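Local coordinates for SLH domain-containing protein (Pseudoflavonifractor capillosus, PDB 4OJU), which is of unknown function but, as a leucine-rich repeat protein that binds magnesium and belongs to a longer chain with SLH domains, may take part in protein binding, at residues A[81-86]-A[104-109]; A[41-46]-A[74-79]; A[115-120]-A[134-139]; A[35-40]-A[65-70]; A[3-8]-A[15-20]. One frame throughout, in Å; residues are numbered along the deposited sequence.

Contact 1 (A[81-86]-A[104-109])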
# COMPACT_ATOMS: atom_id res chain seq x y z
N GLY A 81 15.29 -14.29 -3.12
CA GLY A 81 15.14 -13.66 -4.42
C GLY A 81 13.83 -12.94 -4.64
O GLY A 81 12.89 -13.04 -3.85
N ARG A 82 13.78 -12.23 -5.75
CA ARG A 82 12.63 -11.45 -6.19
C ARG A 82 11.39 -12.33 -6.33
O ARG A 82 11.46 -13.39 -6.94
CB ARG A 82 12.98 -10.77 -7.53
CG ARG A 82 11.82 -10.03 -8.16
CD ARG A 82 12.24 -9.35 -9.46
NE ARG A 82 11.08 -8.68 -10.06
CZ ARG A 82 10.31 -9.23 -11.00
NH1 ARG A 82 10.59 -10.44 -11.47
NH2 ARG A 82 9.27 -8.57 -11.47
N LEU A 83 10.25 -11.92 -5.73
CA LEU A 83 8.99 -12.68 -5.81
C LEU A 83 9.14 -14.15 -5.38
O LEU A 83 8.33 -14.96 -5.78
CB LEU A 83 8.44 -12.62 -7.27
CG LEU A 83 7.99 -11.26 -7.76
CD1 LEU A 83 7.80 -11.25 -9.27
CD2 LEU A 83 6.67 -10.87 -7.13
N ALA A 84 10.13 -14.50 -4.54
CA ALA A 84 10.37 -15.90 -4.16
C ALA A 84 9.13 -16.56 -3.57
O ALA A 84 8.84 -17.70 -3.90
CB ALA A 84 11.53 -16.00 -3.16
N PHE A 85 8.39 -15.84 -2.70
CA PHE A 85 7.18 -16.38 -2.08
C PHE A 85 5.94 -15.57 -2.44
O PHE A 85 4.96 -15.57 -1.69
CB PHE A 85 7.34 -16.42 -0.56
CG PHE A 85 8.45 -17.31 -0.09
CD1 PHE A 85 8.23 -18.67 0.10
CD2 PHE A 85 9.72 -16.80 0.14
CE1 PHE A 85 9.26 -19.49 0.54
CE2 PHE A 85 10.75 -17.62 0.60
CZ PHE A 85 10.52 -18.97 0.75
N ALA A 86 5.96 -14.89 -3.57
CA ALA A 86 4.83 -14.04 -3.91
C ALA A 86 3.58 -14.81 -4.30
O ALA A 86 3.68 -15.91 -4.86
CB ALA A 86 5.23 -13.11 -5.04
N ASN A 104 15.01 -9.62 -1.27
CA ASN A 104 14.84 -8.91 -2.53
C ASN A 104 13.42 -8.47 -2.76
O ASN A 104 12.51 -8.86 -2.04
CB ASN A 104 15.33 -9.74 -3.71
CG ASN A 104 16.82 -9.67 -3.83
OD1 ASN A 104 17.38 -8.75 -4.41
ND2 ASN A 104 17.50 -10.57 -3.19
N GLU A 105 13.25 -7.64 -3.78
CA GLU A 105 12.00 -6.99 -4.09
C GLU A 105 10.83 -7.98 -4.18
O GLU A 105 10.92 -9.03 -4.81
CB GLU A 105 12.16 -6.15 -5.36
CG GLU A 105 11.40 -6.58 -6.60
CD GLU A 105 11.67 -5.73 -7.82
OE1 GLU A 105 12.15 -4.58 -7.68
OE2 GLU A 105 11.41 -6.21 -8.94
N LEU A 106 9.74 -7.62 -3.50
CA LEU A 106 8.47 -8.33 -3.56
C LEU A 106 8.58 -9.83 -3.17
O LEU A 106 7.73 -10.63 -3.57
CB LEU A 106 7.91 -8.20 -4.99
CG LEU A 106 7.73 -6.79 -5.55
CD1 LEU A 106 7.38 -6.84 -7.05
CD2 LEU A 106 6.64 -6.08 -4.80
N ALA A 107 9.58 -10.21 -2.37
CA ALA A 107 9.80 -11.61 -1.97
C ALA A 107 8.58 -12.21 -1.24
O ALA A 107 8.31 -13.39 -1.40
CB ALA A 107 11.04 -11.71 -1.09
N PHE A 108 7.83 -11.39 -0.49
CA PHE A 108 6.62 -11.86 0.20
C PHE A 108 5.44 -11.01 -0.25
O PHE A 108 4.59 -10.63 0.55
CB PHE A 108 6.82 -11.81 1.74
CG PHE A 108 7.88 -12.76 2.22
CD1 PHE A 108 7.59 -14.10 2.44
CD2 PHE A 108 9.19 -12.33 2.41
CE1 PHE A 108 8.58 -14.99 2.87
CE2 PHE A 108 10.19 -13.23 2.83
CZ PHE A 108 9.88 -14.55 3.03
N ALA A 109 5.40 -10.69 -1.55
CA ALA A 109 4.36 -9.82 -2.09
C ALA A 109 3.02 -10.52 -2.28
O ALA A 109 2.98 -11.70 -2.63
CB ALA A 109 4.80 -9.23 -3.42
O HOH W 1 9.52 -5.80 -10.60
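Residues 81-86 and 104-109 are two near-identical turns stacked in the BspA-type leucine-rich repeat region, so that Phe meets Phe, Leu meets Leu and Ala meets Ala. The largest bumps are Phe85 and Phe108, side by side with planes 3° apart but slid until the rings barely overlap; Phe85 CD2 meets Phe108 CE1 at 3.5 Å. Leu83 rests its CD2 branch on Leu106 CB, 3.6 Å away, and Ala107 CB tucks against Gly81 O at 3.6 Å. Between these bumps the backbones join: Leu83 N donates to Glu105 O (3.1 Å) and Phe85 N to Ala107 O (2.8 Å). On the outer side Arg82 runs extended as far as NE alongside Glu105, and NE gives a salt bridge to the anti lone pair of Glu105 OE2 at 2.7 Å. A water links Arg82 NH2 to the same oxygen. Glu105 is a magnesium ligand of this protein, though this chain holds no ion. Arg82 NH1 also forms salt bridges with Glu60 of its own chain and Glu65 of the second subunit. The stack continues on both sides: Phe63 stacks on Phe85, Phe130 touches Phe108, and Ile80 of strand 79-80 packs against Phe85 and Ala107.

Contact 2 (A[41-46]-A[74-79]). With EDO (1,2-ethanediol), chain G.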
# COMPACT_ATOMS: atom_id res chain seq x y z
N ILE A 41 12.67 -26.19 4.15
CA ILE A 41 13.71 -26.13 3.13
C ILE A 41 15.03 -26.71 3.65
O ILE A 41 15.50 -26.27 4.69
CB ILE A 41 13.91 -24.67 2.60
CG1 ILE A 41 12.62 -24.12 1.95
CG2 ILE A 41 15.11 -24.59 1.65
CD1 ILE A 41 12.63 -22.56 1.66
N PRO A 42 15.65 -27.68 2.92
CA PRO A 42 16.93 -28.23 3.41
C PRO A 42 18.05 -27.19 3.36
O PRO A 42 18.06 -26.33 2.48
CB PRO A 42 17.21 -29.41 2.48
CG PRO A 42 16.33 -29.23 1.32
CD PRO A 42 15.21 -28.31 1.66
N ALA A 43 18.96 -27.26 4.34
CA ALA A 43 20.11 -26.35 4.44
C ALA A 43 21.22 -26.75 3.45
O ALA A 43 22.12 -25.96 3.18
CB ALA A 43 20.67 -26.39 5.86
N SER A 44 21.18 -27.99 2.96
CA SER A 44 22.18 -28.45 2.01
C SER A 44 21.57 -29.43 1.01
O SER A 44 20.48 -29.97 1.23
CB SER A 44 23.37 -29.10 2.73
OG SER A 44 23.00 -30.33 3.32
N VAL A 45 22.26 -29.63 -0.11
CA VAL A 45 21.84 -30.54 -1.18
C VAL A 45 23.07 -31.34 -1.62
O VAL A 45 24.19 -30.81 -1.62
CB VAL A 45 21.12 -29.79 -2.34
CG1 VAL A 45 21.98 -28.70 -2.93
CG2 VAL A 45 20.63 -30.74 -3.42
N THR A 46 22.87 -32.64 -1.91
CA THR A 46 23.94 -33.56 -2.31
C THR A 46 23.82 -33.85 -3.79
O THR A 46 22.72 -34.17 -4.27
CB THR A 46 23.82 -34.83 -1.46
OG1 THR A 46 23.90 -34.48 -0.08
CG2 THR A 46 24.86 -35.89 -1.78
N PRO A 74 16.29 -22.08 5.96
CA PRO A 74 17.37 -22.50 6.87
C PRO A 74 18.50 -21.49 6.98
O PRO A 74 18.63 -20.64 6.10
CB PRO A 74 17.84 -23.82 6.26
CG PRO A 74 17.58 -23.63 4.80
CD PRO A 74 16.25 -22.92 4.75
N ASP A 75 19.33 -21.63 8.07
CA ASP A 75 20.44 -20.74 8.41
C ASP A 75 21.54 -20.69 7.34
O ASP A 75 22.48 -19.89 7.43
CB ASP A 75 21.04 -21.11 9.79
CG ASP A 75 21.60 -22.53 9.93
OD1 ASP A 75 21.95 -23.14 8.89
OD2 ASP A 75 21.71 -23.02 11.08
N SER A 76 21.44 -21.53 6.31
CA SER A 76 22.42 -21.53 5.21
C SER A 76 22.09 -20.38 4.20
O SER A 76 22.96 -19.95 3.44
CB SER A 76 22.39 -22.87 4.50
OG SER A 76 21.08 -23.11 4.01
N VAL A 77 20.84 -19.89 4.19
CA VAL A 77 20.38 -18.89 3.20
C VAL A 77 20.86 -17.48 3.53
O VAL A 77 20.66 -16.97 4.64
CB VAL A 77 18.83 -18.96 3.06
CG1 VAL A 77 18.28 -17.84 2.17
CG2 VAL A 77 18.38 -20.33 2.53
N ILE A 78 21.47 -16.84 2.52
CA ILE A 78 22.01 -15.47 2.59
C ILE A 78 21.03 -14.49 1.93
O ILE A 78 20.92 -13.35 2.36
CB ILE A 78 23.41 -15.42 1.90
CG1 ILE A 78 24.41 -16.42 2.52
CG2 ILE A 78 24.00 -14.00 1.82
CD1 ILE A 78 24.57 -16.37 4.02
N SER A 79 20.32 -14.94 0.89
CA SER A 79 19.41 -14.04 0.19
C SER A 79 18.15 -14.75 -0.29
O SER A 79 18.16 -15.92 -0.66
CB SER A 79 20.12 -13.37 -0.99
OG SER A 79 20.17 -14.15 -2.17
C1 EDO G . 21.95 -33.39 2.62
O1 EDO G . 22.43 -32.57 1.57
C2 EDO G . 20.74 -34.20 2.13
O2 EDO G . 21.13 -34.97 1.00
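Pro74 carries the tight half of this contact, pushing its ring into the bend formed by Ile41, Pro42 and Ala43. Its CG lies 3.4 Å from Ile41 O and 3.6 Å from Pro42 O, so the tip of the ring meets two successive carbonyl oxygens. The CD corner closes on Ile41 CB at 3.6 Å, the two side chains crossing at about a right angle, while Pro74 CB faces Ala43 CB at 3.8 Å. All of this is van der Waals packing; no hydrogen bond joins the two segments. Pro74 also opens a type I turn, held by Val77 N donating to Pro74 O, and that turn brings Ser76 back toward Ala43. Ser76 OG, placed between its backbone N and carbonyl carbon (chi1 59°), sits 3.1 Å from Ala43 O, but its hydrogen bond goes to Val55 O.

Beyond Ala43 the segments part, and the contact thins toward solvent. Ser44 and Thr46 turn to a 1,2-ethanediol, probably from the crystallisation liquor: its O1 donates to Ser44 OG at 2.9 Å and is also hydrogen-bonded to Thr46 OG1. Ser44 OG has a protein partner as well, Glu52 OE1.

Strand 52-58 ties the two halves together. Strand 44-46 pairs antiparallel with it, Ala43 bonds to Val55 through the backbone, and on the other segment Ile78 bonds to Thr56; Tyr14 of strand 14-19 and Leu26 of strand 24-29 pack on Ile41.

Contact 3 (A[115-120]-A[134-139]). With EDO (1,2-ethanediol), chain F.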
# COMPACT_ATOMS: atom_id res chain seq x y z
N LYS A 115 0.33 -12.19 8.32
CA LYS A 115 -0.01 -11.07 9.23
C LYS A 115 1.19 -10.48 9.96
O LYS A 115 1.15 -9.33 10.40
CB LYS A 115 -1.03 -11.55 10.27
CG LYS A 115 -2.36 -12.02 9.68
CD LYS A 115 -3.32 -12.41 10.79
CE LYS A 115 -4.53 -13.13 10.27
NZ LYS A 115 -5.58 -13.24 11.31
N GLU A 116 2.25 -11.27 10.11
CA GLU A 116 3.45 -10.84 10.81
C GLU A 116 4.66 -11.54 10.24
O GLU A 116 4.55 -12.61 9.65
CB GLU A 116 3.33 -11.12 12.34
CG GLU A 116 3.25 -12.59 12.72
CD GLU A 116 3.47 -12.89 14.19
OE1 GLU A 116 2.64 -12.45 15.02
OE2 GLU A 116 4.47 -13.57 14.50
N ILE A 117 5.83 -10.94 10.47
CA ILE A 117 7.09 -11.55 10.10
C ILE A 117 8.15 -11.07 11.10
O ILE A 117 8.07 -9.93 11.62
CB ILE A 117 7.47 -11.27 8.60
CG1 ILE A 117 8.54 -12.28 8.11
CG2 ILE A 117 7.87 -9.79 8.36
CD1 ILE A 117 8.69 -12.46 6.60
N THR A 118 9.09 -11.95 11.41
CA THR A 118 10.21 -11.63 12.29
C THR A 118 11.46 -11.57 11.44
O THR A 118 11.80 -12.54 10.79
CB THR A 118 10.32 -12.62 13.44
OG1 THR A 118 9.12 -12.50 14.20
CG2 THR A 118 11.51 -12.33 14.35
N ILE A 119 12.15 -10.44 11.48
CA ILE A 119 13.36 -10.23 10.70
C ILE A 119 14.57 -10.54 11.56
O ILE A 119 14.77 -9.92 12.60
CB ILE A 119 13.39 -8.76 10.15
CG1 ILE A 119 12.14 -8.39 9.34
CG2 ILE A 119 14.67 -8.45 9.38
CD1 ILE A 119 11.79 -9.24 8.07
N PRO A 120 15.44 -11.45 11.09
CA PRO A 120 16.66 -11.76 11.84
C PRO A 120 17.59 -10.55 11.97
O PRO A 120 17.58 -9.66 11.10
CB PRO A 120 17.33 -12.83 10.98
CG PRO A 120 16.21 -13.44 10.22
CD PRO A 120 15.33 -12.29 9.88
N ASN A 134 -1.85 -7.53 2.20
CA ASN A 134 -2.94 -6.88 2.92
C ASN A 134 -2.76 -6.84 4.45
O ASN A 134 -2.73 -5.75 5.03
CB ASN A 134 -4.31 -7.55 2.55
CG ASN A 134 -4.75 -7.45 1.08
OD1 ASN A 134 -4.08 -6.87 0.22
ND2 ASN A 134 -5.95 -7.96 0.77
N ALA A 135 -2.61 -8.00 5.10
CA ALA A 135 -2.56 -8.08 6.55
C ALA A 135 -1.18 -7.91 7.19
O ALA A 135 -1.09 -7.95 8.42
CB ALA A 135 -3.16 -9.40 7.01
N LEU A 136 -0.13 -7.73 6.39
CA LEU A 136 1.22 -7.61 6.91
C LEU A 136 1.47 -6.21 7.45
O LEU A 136 2.11 -5.37 6.81
CB LEU A 136 2.26 -8.00 5.86
CG LEU A 136 3.68 -8.31 6.34
CD1 LEU A 136 3.72 -8.84 7.78
CD2 LEU A 136 4.28 -9.29 5.45
N ASP A 137 0.99 -5.98 8.66
CA ASP A 137 1.11 -4.71 9.35
C ASP A 137 2.42 -4.58 10.05
O ASP A 137 3.18 -3.64 9.79
CB ASP A 137 -0.01 -4.59 10.42
CG ASP A 137 -1.30 -4.00 9.95
OD1 ASP A 137 -1.45 -3.82 8.72
OD2 ASP A 137 -2.14 -3.69 10.80
N THR A 138 2.67 -5.52 10.98
CA THR A 138 3.75 -5.55 11.94
C THR A 138 4.98 -6.34 11.54
O THR A 138 4.90 -7.49 11.12
CB THR A 138 3.18 -6.17 13.23
OG1 THR A 138 1.97 -5.48 13.56
CG2 THR A 138 4.16 -6.10 14.38
N VAL A 139 6.14 -5.74 11.79
CA VAL A 139 7.40 -6.37 11.56
C VAL A 139 8.11 -6.44 12.91
O VAL A 139 8.26 -5.42 13.59
CB VAL A 139 8.23 -5.62 10.46
CG1 VAL A 139 9.63 -6.17 10.35
CG2 VAL A 139 7.53 -5.68 9.09
C1 EDO F . -1.91 -8.91 13.01
O1 EDO F . -0.55 -8.51 13.04
C2 EDO F . -2.69 -8.15 14.11
O2 EDO F . -2.52 -6.76 13.93
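Lys115 starts the contact with its backbone: its CA lies 3.4 Å from Ala135 O in a CA-H...O contact, while its CG touches Ala135 CB. Lys115 O faces Ala135 O at 3.3 Å, two acceptors, and takes a hydrogen bond from O1 of a 1,2-ethanediol. At Glu116, CA is met by Leu136 CD1 at 3.6 Å; Leu136 is the centre of an inverse gamma turn that ends at Asp137, a magnesium ligand of this protein. No ion is coordinated by this chain in the model, although a magnesium lies about 4 Å from the Asp137 side chain. Ile117 pairs parallel with Val139, and their CG2 methyls lie side by side, 4.2 Å apart, on the same face. The ladder is poorly bonded here: Ile117 N, Thr138 N and Thr138 O are buried without a polar partner in the model. Past Thr118, Ile119 crosses Val139 obliquely, CG1 against CG1 at 3.5 Å, tighter than usual for two carbons. Farther on the two-stranded sheet is better joined, with Ile117 and Ile119 bonding to the backbone of Tyr140. Strand 138-141 also carries the sheet into the third subunit, whose strand pairs antiparallel at Val139 and whose Met141 packs on Ile119.

Contact 4 (A[35-40]-A[65-70]). With EDO (1,2-ethanediol), chain E.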
# COMPACT_ATOMS: atom_id res chain seq x y z
N GLY A 35 4.96 -33.46 0.38
CA GLY A 35 4.32 -34.31 1.38
C GLY A 35 3.33 -33.56 2.26
O GLY A 35 2.42 -34.16 2.83
N SER A 36 3.51 -32.23 2.37
CA SER A 36 2.65 -31.34 3.15
C SER A 36 2.78 -29.91 2.64
O SER A 36 3.62 -29.63 1.78
CB SER A 36 3.00 -31.41 4.64
OG SER A 36 4.10 -30.58 4.98
N THR A 37 1.96 -29.00 3.18
CA THR A 37 1.99 -27.58 2.79
C THR A 37 3.03 -26.80 3.63
O THR A 37 3.14 -25.59 3.47
CB THR A 37 0.59 -26.97 2.90
OG1 THR A 37 0.18 -27.00 4.26
CG2 THR A 37 -0.43 -27.67 1.99
N TYR A 38 3.76 -27.47 4.53
CA TYR A 38 4.83 -26.80 5.26
C TYR A 38 6.14 -27.09 4.51
O TYR A 38 6.50 -28.25 4.32
CB TYR A 38 4.93 -27.24 6.74
CG TYR A 38 5.83 -26.30 7.53
CD1 TYR A 38 7.22 -26.45 7.49
CD2 TYR A 38 5.31 -25.21 8.20
CE1 TYR A 38 8.06 -25.55 8.14
CE2 TYR A 38 6.14 -24.29 8.84
CZ TYR A 38 7.51 -24.47 8.82
OH TYR A 38 8.33 -23.58 9.47
N ALA A 39 6.81 -26.04 4.04
CA ALA A 39 8.07 -26.18 3.30
C ALA A 39 9.25 -26.06 4.24
O ALA A 39 9.63 -24.95 4.63
CB ALA A 39 8.15 -25.13 2.19
N ASP A 40 9.80 -27.21 4.67
CA ASP A 40 10.98 -27.24 5.55
C ASP A 40 12.16 -27.33 4.60
O ASP A 40 12.52 -28.42 4.18
CB ASP A 40 10.88 -28.41 6.55
CG ASP A 40 11.90 -28.39 7.68
OD1 ASP A 40 12.55 -27.34 7.89
OD2 ASP A 40 12.03 -29.42 8.37
N GLU A 65 2.97 -18.40 -6.25
CA GLU A 65 1.61 -18.93 -6.38
C GLU A 65 1.50 -20.40 -5.92
O GLU A 65 0.76 -21.16 -6.55
CB GLU A 65 1.11 -18.81 -7.84
CG GLU A 65 0.89 -17.39 -8.33
CD GLU A 65 1.11 -17.13 -9.81
OE1 GLU A 65 1.18 -18.11 -10.59
OE2 GLU A 65 1.22 -15.94 -10.19
N THR A 66 2.22 -20.80 -4.86
CA THR A 66 2.11 -22.19 -4.36
C THR A 66 1.15 -22.21 -3.18
O THR A 66 0.74 -21.16 -2.69
CB THR A 66 3.47 -22.83 -4.06
OG1 THR A 66 4.13 -22.05 -3.07
CG2 THR A 66 4.34 -22.99 -5.29
N ASN A 67 0.79 -23.41 -2.72
CA ASN A 67 -0.21 -23.62 -1.66
C ASN A 67 0.42 -23.69 -0.27
O ASN A 67 -0.24 -24.14 0.67
CB ASN A 67 -0.96 -24.93 -1.95
CG ASN A 67 -0.09 -26.18 -1.86
OD1 ASN A 67 1.14 -26.12 -1.68
ND2 ASN A 67 -0.69 -27.34 -1.97
N ILE A 68 1.70 -23.32 -0.13
CA ILE A 68 2.37 -23.46 1.17
C ILE A 68 1.67 -22.64 2.26
O ILE A 68 1.18 -21.55 2.00
CB ILE A 68 3.89 -23.14 1.10
CG1 ILE A 68 4.17 -21.68 0.66
CG2 ILE A 68 4.62 -24.17 0.21
CD1 ILE A 68 5.67 -21.21 0.99
N THR A 69 1.61 -23.21 3.46
CA THR A 69 1.00 -22.57 4.64
C THR A 69 2.09 -22.04 5.56
O THR A 69 1.86 -21.14 6.36
CB THR A 69 0.09 -23.55 5.38
OG1 THR A 69 0.82 -24.75 5.63
CG2 THR A 69 -1.20 -23.85 4.60
N GLY A 70 3.27 -22.63 5.47
CA GLY A 70 4.41 -22.27 6.30
C GLY A 70 5.72 -22.59 5.63
O GLY A 70 5.77 -23.43 4.72
C1 EDO E . 15.96 -30.31 7.45
O1 EDO E . 15.54 -28.95 7.49
C2 EDO E . 15.11 -31.09 6.44
O2 EDO E . 14.95 -30.32 5.27
O HOH W 2 2.86 -27.88 -0.54
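Strand 38-40 is an outer strand of a three-stranded parallel sheet, and here its start meets the loop that leads into the middle strand, 70-72. Tyr38 and Gly70 form the parallel bridge. Two backbone hydrogen bonds bracket it: Thr69 N donates to Thr37 O at 2.8 Å, and Ala39 N donates to Gly70 O at 2.9 Å in an almost straight bond of 173°. In both, the donor stands above the plane of the carbonyl, about 30° out of it for Thr37 O. That oxygen also receives a CA-H...O contact from Ile68 CA, 3.2 Å away.

On the outside, Thr37 and Thr69 both place OG1 between backbone N and carbonyl carbon, which brings the hydroxyls together at 2.7 Å in a hydrogen bond. Tyr38, with CG anti to the backbone N, lays one ring face over the backbone of Gly70, with CE2 3.7 Å from Gly70 C. Having no side chain, Gly70 lets the ring come down directly on the main chain. The phenol OH goes on to Thr72 OG1.

Just before the strand, Ser36 OG accepts from Tyr38 N at 3.2 Å, an ST turn, and a water spans Ser36 O and Asn67 OD1, donating to both. Inward the contact is thin and apolar, Ala39 CB facing Ile68 CG2 at 4.2 Å. The segments are thus joined by two main-chain hydrogen bonds and one between hydroxyls, all uncharged: the backbone pair around the Tyr38-Gly70 bridge sets the register, with no ion pair between the segments.

Contact 5 (A[3-8]-A[15-20])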
# COMPACT_ATOMS: atom_id res chain seq x y z
N SER A 3 28.60 -16.74 -11.72
CA SER A 3 29.00 -18.15 -11.82
C SER A 3 28.19 -18.85 -12.94
O SER A 3 27.48 -18.18 -13.69
CB SER A 3 28.81 -18.85 -10.47
OG SER A 3 29.40 -20.14 -10.45
N VAL A 4 28.32 -20.19 -13.06
CA VAL A 4 27.65 -21.06 -14.04
C VAL A 4 27.09 -22.27 -13.27
O VAL A 4 27.67 -22.65 -12.26
CB VAL A 4 28.67 -21.44 -15.17
CG1 VAL A 4 28.39 -22.79 -15.81
CG2 VAL A 4 28.72 -20.35 -16.23
N VAL A 5 25.94 -22.83 -13.72
CA VAL A 5 25.33 -24.01 -13.10
C VAL A 5 26.20 -25.25 -13.38
O VAL A 5 26.49 -25.55 -14.53
CB VAL A 5 23.86 -24.24 -13.54
CG1 VAL A 5 23.31 -25.54 -12.92
CG2 VAL A 5 22.96 -23.06 -13.18
N GLU A 6 26.62 -25.96 -12.33
CA GLU A 6 27.37 -27.20 -12.46
C GLU A 6 26.41 -28.36 -12.62
O GLU A 6 26.61 -29.18 -13.50
CB GLU A 6 28.29 -27.45 -11.26
CG GLU A 6 29.13 -28.71 -11.42
CD GLU A 6 30.05 -29.01 -10.25
OE1 GLU A 6 29.66 -28.72 -9.10
OE2 GLU A 6 31.14 -29.57 -10.48
N SER A 7 25.37 -28.44 -11.76
CA SER A 7 24.37 -29.51 -11.87
C SER A 7 23.03 -29.09 -11.28
O SER A 7 22.94 -28.13 -10.52
CB SER A 7 24.86 -30.82 -11.24
OG SER A 7 25.13 -30.71 -9.86
N THR A 8 21.98 -29.80 -11.67
CA THR A 8 20.62 -29.58 -11.19
C THR A 8 20.21 -30.81 -10.41
O THR A 8 20.39 -31.94 -10.90
CB THR A 8 19.68 -29.26 -12.35
OG1 THR A 8 20.25 -28.15 -13.08
CG2 THR A 8 18.27 -28.91 -11.90
N THR A 15 13.73 -28.17 -6.46
CA THR A 15 14.74 -28.19 -7.52
C THR A 15 15.86 -27.27 -7.08
O THR A 15 15.59 -26.14 -6.72
CB THR A 15 14.19 -27.75 -8.90
OG1 THR A 15 13.00 -28.45 -9.19
CG2 THR A 15 15.23 -27.91 -10.01
N PHE A 16 17.11 -27.73 -7.17
CA PHE A 16 18.26 -26.91 -6.84
C PHE A 16 19.21 -26.83 -7.99
O PHE A 16 19.45 -27.83 -8.68
CB PHE A 16 19.05 -27.48 -5.65
CG PHE A 16 18.29 -27.59 -4.37
CD1 PHE A 16 18.22 -26.51 -3.48
CD2 PHE A 16 17.64 -28.77 -4.03
CE1 PHE A 16 17.49 -26.61 -2.30
CE2 PHE A 16 16.94 -28.87 -2.84
CZ PHE A 16 16.86 -27.79 -1.98
N GLU A 17 19.83 -25.64 -8.15
CA GLU A 17 20.92 -25.49 -9.09
C GLU A 17 22.17 -25.32 -8.26
O GLU A 17 22.19 -24.48 -7.35
CB GLU A 17 20.71 -24.32 -10.05
CG GLU A 17 19.73 -24.67 -11.15
CD GLU A 17 19.41 -23.54 -12.11
OE1 GLU A 17 19.71 -22.38 -11.78
OE2 GLU A 17 18.83 -23.83 -13.17
N ILE A 18 23.16 -26.17 -8.49
CA ILE A 18 24.45 -26.11 -7.81
C ILE A 18 25.38 -25.37 -8.75
O ILE A 18 25.55 -25.81 -9.89
CB ILE A 18 24.97 -27.54 -7.43
CG1 ILE A 18 24.02 -28.20 -6.40
CG2 ILE A 18 26.41 -27.49 -6.91
CD1 ILE A 18 24.18 -29.72 -6.33
N TRP A 19 25.98 -24.28 -8.26
CA TRP A 19 26.87 -23.39 -9.01
C TRP A 19 28.32 -23.80 -8.85
O TRP A 19 28.66 -24.42 -7.86
CB TRP A 19 26.68 -21.97 -8.48
CG TRP A 19 25.27 -21.50 -8.60
CD1 TRP A 19 24.30 -21.56 -7.65
CD2 TRP A 19 24.67 -20.93 -9.76
NE1 TRP A 19 23.12 -21.08 -8.16
CE2 TRP A 19 23.32 -20.69 -9.45
CE3 TRP A 19 25.15 -20.58 -11.03
CZ2 TRP A 19 22.43 -20.10 -10.37
CZ3 TRP A 19 24.28 -19.97 -11.93
CH2 TRP A 19 22.94 -19.75 -11.60
N PHE A 20 29.19 -23.42 -9.81
CA PHE A 20 30.61 -23.70 -9.71
C PHE A 20 31.28 -22.96 -8.51
O PHE A 20 32.35 -23.38 -8.09
CB PHE A 20 31.31 -23.39 -11.03
CG PHE A 20 31.18 -24.53 -12.02
CD1 PHE A 20 31.90 -25.70 -11.86
CD2 PHE A 20 30.32 -24.43 -13.11
CE1 PHE A 20 31.77 -26.75 -12.77
CE2 PHE A 20 30.19 -25.48 -14.03
CZ PHE A 20 30.91 -26.64 -13.84
O HOH W 3 30.26 -26.68 -7.42
O HOH W 4 18.75 -26.13 -14.14
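Strands 5-8 and 15-19 run antiparallel, their axes 4.5 Å apart at closest and 148° between directions, and a classic beta bulge breaks the register. Glu6 N and Ser7 N both donate to Ile18 O, at 2.7 and 3.2 Å, so one carbonyl is gripped twice. Beyond the bulge Ile18 N returns a straight bond to Ser7 O (2.8 Å); before it Phe20 N donates to Val4 O (3.0 Å), nearly along the C=O axis.

Among the side chains, Val5 CG2 lies over the face of the Trp19 six-membered ring, 3.8 Å from its centroid. Glu6 CB stands over the centre of the Phe20 ring at 3.7 Å, and with CG anti to the backbone N the extended chain carries on across the same ring, CG 3.6 Å from Phe20 CE1; Val4 CG1 comes at that ring's edge. Farther along, Thr8 OG1 and Glu17 OE2 share a water, as do Glu6 OE1 and Trp19 O.

This is the N-terminal hairpin of the mixed sheet. Strand 24-29 lines the far edge of strand 14-19, taking the indole NE1 of Trp19 at Thr25 OG1, and Val45 of strand 44-46 and Tyr53 of strand 52-58 pack against Ile18.

From the N terminus, contact 5 closes first, folding strands 5-11 and 14-19 into a hairpin. Contacts 4 and 2 come next and cross: their segments alternate, 35-40, 41-46, 65-70, 74-79, so the chain from 35 to 79 is tied twice. Contact 1 then closes the loop from 81 to 109 and contact 3 the one from 115 to 139, each in series. Packing links them into one body: Phe16 of contact 5 meets Pro42 and Val45 of contact 2, Phe85 of contact 1 meets Ile41 and Ile68 of contacts 2 and 4, and Phe108 meets Ile117 of contact 3. Side-chain packing thus runs from the hairpin through contact 2 into the repeat region.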